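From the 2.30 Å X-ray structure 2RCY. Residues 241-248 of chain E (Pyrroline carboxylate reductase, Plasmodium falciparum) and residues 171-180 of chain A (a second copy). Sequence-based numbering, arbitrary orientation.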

ATOM      1  N   SER E 241     -11.081   2.635  -4.024  1.00 25.85           N
ATOM      2  CA  SER E 241     -11.111   2.383  -5.470  1.00 25.81           C
ATOM      3  C   SER E 241     -12.120   1.316  -5.905  1.00 25.70           C
ATOM      4  O   SER E 241     -11.777   0.376  -6.625  1.00 25.67           O
ATOM      5  CB  SER E 241      -9.706   2.054  -5.994  1.00 25.86           C
ATOM      6  OG  SER E 241      -8.842   3.164  -5.848  1.00 26.11           O
ATOM      7  N   PHE E 242     -13.365   1.480  -5.465  1.00 25.63           N
ATOM      8  CA  PHE E 242     -14.454   0.549  -5.773  1.00 25.50           C
ATOM      9  C   PHE E 242     -14.654   0.355  -7.276  1.00 25.57           C
ATOM     10  O   PHE E 242     -14.816  -0.773  -7.747  1.00 25.43           O
ATOM     11  CB  PHE E 242     -15.748   1.039  -5.115  1.00 25.45           C
ATOM     12  CG  PHE E 242     -16.967   0.231  -5.465  1.00 25.31           C
ATOM     13  CD1 PHE E 242     -17.208  -0.993  -4.851  1.00 25.22           C
ATOM     14  CD2 PHE E 242     -17.889   0.708  -6.391  1.00 25.24           C
ATOM     15  CE1 PHE E 242     -18.342  -1.735  -5.165  1.00 25.20           C
ATOM     16  CE2 PHE E 242     -19.026  -0.029  -6.715  1.00 25.25           C
ATOM     17  CZ  PHE E 242     -19.253  -1.252  -6.099  1.00 25.20           C
ATOM     18  N   LYS E 243     -14.638   1.462  -8.014  1.00 25.64           N
ATOM     19  CA  LYS E 243     -14.864   1.459  -9.455  1.00 25.79           C
ATOM     20  C   LYS E 243     -13.761   0.710 -10.203  1.00 25.90           C
ATOM     21  O   LYS E 243     -14.052  -0.123 -11.063  1.00 25.94           O
ATOM     22  CB  LYS E 243     -14.989   2.896  -9.966  1.00 25.86           C
ATOM     23  CG  LYS E 243     -15.393   3.035 -11.424  1.00 25.82           C
ATOM     24  CD  LYS E 243     -15.542   4.497 -11.769  1.00 26.15           C
ATOM     25  CE  LYS E 243     -15.896   4.710 -13.216  1.00 25.70           C
ATOM     26  NZ  LYS E 243     -17.360   4.723 -13.389  1.00 25.94           N
ATOM     27  N   TYR E 244     -12.504   1.006  -9.868  1.00 25.96           N
ATOM     28  CA  TYR E 244     -11.360   0.311 -10.454  1.00 26.01           C
ATOM     29  C   TYR E 244     -11.371  -1.184 -10.127  1.00 26.05           C
ATOM     30  O   TYR E 244     -11.051  -2.007 -10.984  1.00 26.00           O
ATOM     31  CB  TYR E 244     -10.034   0.942 -10.006  1.00 26.05           C
ATOM     32  CG  TYR E 244      -8.821   0.091 -10.332  1.00 26.15           C
ATOM     33  CD1 TYR E 244      -8.353  -0.017 -11.642  1.00 26.00           C
ATOM     34  CD2 TYR E 244      -8.151  -0.617  -9.331  1.00 26.10           C
ATOM     35  CE1 TYR E 244      -7.246  -0.805 -11.946  1.00 26.19           C
ATOM     36  CE2 TYR E 244      -7.045  -1.408  -9.628  1.00 25.97           C
ATOM     37  CZ  TYR E 244      -6.598  -1.495 -10.935  1.00 26.03           C
ATOM     38  OH  TYR E 244      -5.503  -2.270 -11.239  1.00 26.43           O
ATOM     39  N   THR E 245     -11.732  -1.514  -8.887  1.00 26.06           N
ATOM     40  CA  THR E 245     -11.836  -2.900  -8.428  1.00 26.29           C
ATOM     41  C   THR E 245     -12.774  -3.714  -9.320  1.00 26.48           C
ATOM     42  O   THR E 245     -12.423  -4.807  -9.765  1.00 26.53           O
ATOM     43  CB  THR E 245     -12.315  -2.968  -6.953  1.00 26.19           C
ATOM     44  OG1 THR E 245     -11.382  -2.278  -6.116  1.00 26.11           O
ATOM     45  CG2 THR E 245     -12.438  -4.411  -6.474  1.00 26.18           C
ATOM     46  N   VAL E 246     -13.956  -3.159  -9.581  1.00 26.73           N
ATOM     47  CA  VAL E 246     -14.959  -3.798 -10.428  1.00 27.03           C
ATOM     48  C   VAL E 246     -14.453  -3.914 -11.868  1.00 27.21           C
ATOM     49  O   VAL E 246     -14.571  -4.974 -12.484  1.00 27.17           O
ATOM     50  CB  VAL E 246     -16.316  -3.036 -10.373  1.00 27.02           C
ATOM     51  CG1 VAL E 246     -17.306  -3.595 -11.386  1.00 27.05           C
ATOM     52  CG2 VAL E 246     -16.909  -3.098  -8.971  1.00 27.03           C
HETATM   53  N   MSE E 247     -13.875  -2.830 -12.382  1.00 27.51           N
HETATM   54  CA  MSE E 247     -13.355  -2.784 -13.753  1.00 27.88           C
HETATM   55  C   MSE E 247     -12.147  -3.693 -13.968  1.00 28.01           C
HETATM   56  O   MSE E 247     -11.993  -4.276 -15.042  1.00 28.10           O
HETATM   57  CB  MSE E 247     -13.003  -1.350 -14.148  1.00 27.79           C
HETATM   58  CG  MSE E 247     -14.201  -0.436 -14.307  1.00 27.90           C
HETATM   59 SE   MSE E 247     -13.679   1.387 -14.729  0.80 28.30          SE
HETATM   60  CE  MSE E 247     -13.149   1.134 -16.592  1.00 27.57           C
ATOM     61  N   ASN E 248     -11.296  -3.800 -12.948  1.00 28.17           N
ATOM     62  CA  ASN E 248     -10.123  -4.674 -12.981  1.00 28.37           C
ATOM     63  C   ASN E 248     -10.511  -6.152 -12.948  1.00 28.48           C
ATOM     64  O   ASN E 248      -9.838  -6.989 -13.553  1.00 28.50           O
ATOM     65  CB  ASN E 248      -9.178  -4.339 -11.819  1.00 28.40           C
ATOM     66  CG  ASN E 248      -7.867  -5.105 -11.877  1.00 28.45           C
ATOM     67  OD1 ASN E 248      -7.555  -5.883 -10.979  1.00 28.75           O
ATOM     68  ND2 ASN E 248      -7.090  -4.883 -12.932  1.00 28.61           N
TER
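Chain A 171-180: AYVYLFIESL

Two helices from two copies of pyrroline carboxylate reductase pack side by side, and the apolar centre of their contact is the aromatic ring of Phe E242. Its CA-to-CB bond points toward chain A, and with chi1 in the t well the ring reaches the chain A helix: Phe E242 CZ lies 3.6 Å from Phe A176 CD1, and Phe E242 CD2 lies 3.7 Å from Leu A175 CD2. The first approach comes at the edge of the Phe A176 ring, near its plane, so the two aromatics do not lie flat on each other. One turn further along chain E, Val E246 continues the apolar strip, its CG2 4.0 Å from Phe A176 CD1 and its CG1 3.8 Å from Leu A180 CD2; the end of Leu A180 comes nearer although its CA-to-CB bond points away.

Chain A is helical throughout residues 171-180, with backbone hydrogen bonds such as Ser A179 N to Leu A175 O (2.8 Å); chain E is helical from Phe E242 onward. The N-to-C directions diverge by 44° (signed crossing angle -44°), and the axes approach to 8.7 Å. The CA-to-CB bond of Ser A179 points toward chain E. Its CA is 5.2 Å from Lys E243 CA, and its CB is 3.8 Å from Val E246 CB. Ser A179 OG donates a hydrogen bond to Leu A175 O (2.6 Å) within its own helix, while Lys E243 CG packs 3.3 Å from that same OG. Beside it, Met E247 CG, in a selenomethionine, lies 3.3 Å from Ser A179 O.

At the polar edge, Lys E243 starts sideways but extends through three t torsions, bringing NZ 2.8 Å from Glu A178 OE2 in a hydrogen-bonded salt bridge. Glu A178 OE1 is hydrogen-bonded elsewhere in the structure.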

ATOM      1  N   ALA A 171     -27.102   4.403  -4.375  1.00 25.62           N
ATOM      2  CA  ALA A 171     -25.847   5.018  -4.815  1.00 25.54           C
ATOM      3  C   ALA A 171     -24.732   4.000  -5.046  1.00 25.46           C
ATOM      4  O   ALA A 171     -23.973   4.129  -6.004  1.00 25.62           O
ATOM      5  CB  ALA A 171     -25.398   6.079  -3.825  1.00 25.56           C
ATOM      6  N   TYR A 172     -24.637   2.997  -4.173  1.00 25.39           N
ATOM      7  CA  TYR A 172     -23.633   1.941  -4.323  1.00 25.25           C
ATOM      8  C   TYR A 172     -23.959   1.065  -5.531  1.00 25.10           C
ATOM      9  O   TYR A 172     -23.062   0.655  -6.269  1.00 25.03           O
ATOM     10  CB  TYR A 172     -23.525   1.055  -3.070  1.00 25.30           C
ATOM     11  CG  TYR A 172     -23.622   1.755  -1.727  1.00 25.28           C
ATOM     12  CD1 TYR A 172     -24.375   1.199  -0.699  1.00 25.37           C
ATOM     13  CD2 TYR A 172     -22.952   2.955  -1.476  1.00 25.47           C
ATOM     14  CE1 TYR A 172     -24.471   1.816   0.537  1.00 25.53           C
ATOM     15  CE2 TYR A 172     -23.046   3.586  -0.238  1.00 25.43           C
ATOM     16  CZ  TYR A 172     -23.809   3.007   0.763  1.00 25.53           C
ATOM     17  OH  TYR A 172     -23.913   3.613   1.994  1.00 25.70           O
ATOM     18  N   VAL A 173     -25.249   0.786  -5.714  1.00 24.90           N
ATOM     19  CA  VAL A 173     -25.731  -0.008  -6.844  1.00 24.73           C
ATOM     20  C   VAL A 173     -25.558   0.764  -8.153  1.00 24.62           C
ATOM     21  O   VAL A 173     -25.085   0.203  -9.140  1.00 24.62           O
ATOM     22  CB  VAL A 173     -27.208  -0.457  -6.658  1.00 24.75           C
ATOM     23  CG1 VAL A 173     -27.604  -1.475  -7.725  1.00 24.55           C
ATOM     24  CG2 VAL A 173     -27.419  -1.050  -5.272  1.00 24.47           C
ATOM     25  N   TYR A 174     -25.920   2.048  -8.149  1.00 24.56           N
ATOM     26  CA  TYR A 174     -25.709   2.924  -9.307  1.00 24.47           C
ATOM     27  C   TYR A 174     -24.246   2.956  -9.739  1.00 24.47           C
ATOM     28  O   TYR A 174     -23.953   2.894 -10.933  1.00 24.58           O
ATOM     29  CB  TYR A 174     -26.186   4.356  -9.031  1.00 24.34           C
ATOM     30  CG  TYR A 174     -27.689   4.542  -8.953  1.00 24.41           C
ATOM     31  CD1 TYR A 174     -28.555   3.861  -9.815  1.00 24.13           C
ATOM     32  CD2 TYR A 174     -28.245   5.429  -8.031  1.00 24.50           C
ATOM     33  CE1 TYR A 174     -29.935   4.046  -9.742  1.00 24.24           C
ATOM     34  CE2 TYR A 174     -29.619   5.621  -7.952  1.00 24.41           C
ATOM     35  CZ  TYR A 174     -30.457   4.928  -8.807  1.00 24.45           C
ATOM     36  OH  TYR A 174     -31.814   5.128  -8.720  1.00 24.27           O
ATOM     37  N   LEU A 175     -23.340   3.053  -8.766  1.00 24.45           N
ATOM     38  CA  LEU A 175     -21.903   3.086  -9.039  1.00 24.41           C
ATOM     39  C   LEU A 175     -21.387   1.726  -9.505  1.00 24.34           C
ATOM     40  O   LEU A 175     -20.514   1.656 -10.369  1.00 24.47           O
ATOM     41  CB  LEU A 175     -21.120   3.580  -7.814  1.00 24.41           C
ATOM     42  CG  LEU A 175     -19.617   3.854  -7.977  1.00 24.24           C
ATOM     43  CD1 LEU A 175     -19.341   4.959  -8.992  1.00 24.22           C
ATOM     44  CD2 LEU A 175     -18.989   4.199  -6.642  1.00 24.41           C
ATOM     45  N   PHE A 176     -21.927   0.658  -8.922  1.00 24.31           N
ATOM     46  CA  PHE A 176     -21.652  -0.713  -9.354  1.00 24.24           C
ATOM     47  C   PHE A 176     -22.025  -0.876 -10.831  1.00 24.32           C
ATOM     48  O   PHE A 176     -21.202  -1.308 -11.640  1.00 24.24           O
ATOM     49  CB  PHE A 176     -22.433  -1.694  -8.473  1.00 24.22           C
ATOM     50  CG  PHE A 176     -22.071  -3.143  -8.675  1.00 24.19           C
ATOM     51  CD1 PHE A 176     -20.793  -3.609  -8.386  1.00 24.05           C
ATOM     52  CD2 PHE A 176     -23.031  -4.051  -9.112  1.00 24.40           C
ATOM     53  CE1 PHE A 176     -20.468  -4.951  -8.558  1.00 24.16           C
ATOM     54  CE2 PHE A 176     -22.716  -5.398  -9.282  1.00 24.32           C
ATOM     55  CZ  PHE A 176     -21.429  -5.847  -9.006  1.00 24.17           C
ATOM     56  N   ILE A 177     -23.260  -0.496 -11.167  1.00 24.39           N
ATOM     57  CA  ILE A 177     -23.762  -0.501 -12.546  1.00 24.46           C
ATOM     58  C   ILE A 177     -22.892   0.376 -13.447  1.00 24.48           C
ATOM     59  O   ILE A 177     -22.547  -0.020 -14.561  1.00 24.47           O
ATOM     60  CB  ILE A 177     -25.249  -0.039 -12.615  1.00 24.46           C
ATOM     61  CG1 ILE A 177     -26.154  -1.019 -11.859  1.00 24.40           C
ATOM     62  CG2 ILE A 177     -25.721   0.108 -14.065  1.00 24.32           C
ATOM     63  CD1 ILE A 177     -27.523  -0.462 -11.489  1.00 24.52           C
ATOM     64  N   GLU A 178     -22.538   1.557 -12.943  1.00 24.60           N
ATOM     65  CA  GLU A 178     -21.664   2.499 -13.643  1.00 24.71           C
ATOM     66  C   GLU A 178     -20.299   1.886 -13.969  1.00 24.73           C
ATOM     67  O   GLU A 178     -19.804   2.031 -15.087  1.00 24.83           O
ATOM     68  CB  GLU A 178     -21.490   3.766 -12.801  1.00 24.70           C
ATOM     69  CG  GLU A 178     -20.683   4.884 -13.448  1.00 24.77           C
ATOM     70  CD  GLU A 178     -20.384   6.024 -12.483  1.00 24.91           C
ATOM     71  OE1 GLU A 178     -21.230   6.310 -11.607  1.00 25.15           O
ATOM     72  OE2 GLU A 178     -19.303   6.641 -12.605  1.00 24.95           O
ATOM     73  N   SER A 179     -19.710   1.200 -12.990  1.00 24.77           N
ATOM     74  CA  SER A 179     -18.382   0.599 -13.134  1.00 24.84           C
ATOM     75  C   SER A 179     -18.376  -0.581 -14.106  1.00 24.94           C
ATOM     76  O   SER A 179     -17.424  -0.761 -14.867  1.00 24.97           O
ATOM     77  CB  SER A 179     -17.846   0.149 -11.772  1.00 24.79           C
ATOM     78  OG  SER A 179     -17.994   1.164 -10.800  1.00 24.52           O
ATOM     79  N   LEU A 180     -19.439  -1.381 -14.069  1.00 25.06           N
ATOM     80  CA  LEU A 180     -19.567  -2.542 -14.948  1.00 25.13           C
ATOM     81  C   LEU A 180     -19.698  -2.134 -16.415  1.00 25.27           C
ATOM     82  O   LEU A 180     -19.081  -2.748 -17.290  1.00 25.38           O
ATOM     83  CB  LEU A 180     -20.746  -3.420 -14.520  1.00 25.06           C
ATOM     84  CG  LEU A 180     -20.585  -4.285 -13.266  1.00 24.84           C
ATOM     85  CD1 LEU A 180     -21.943  -4.675 -12.721  1.00 24.47           C
ATOM     86  CD2 LEU A 180     -19.736  -5.522 -13.541  1.00 24.65           C
TER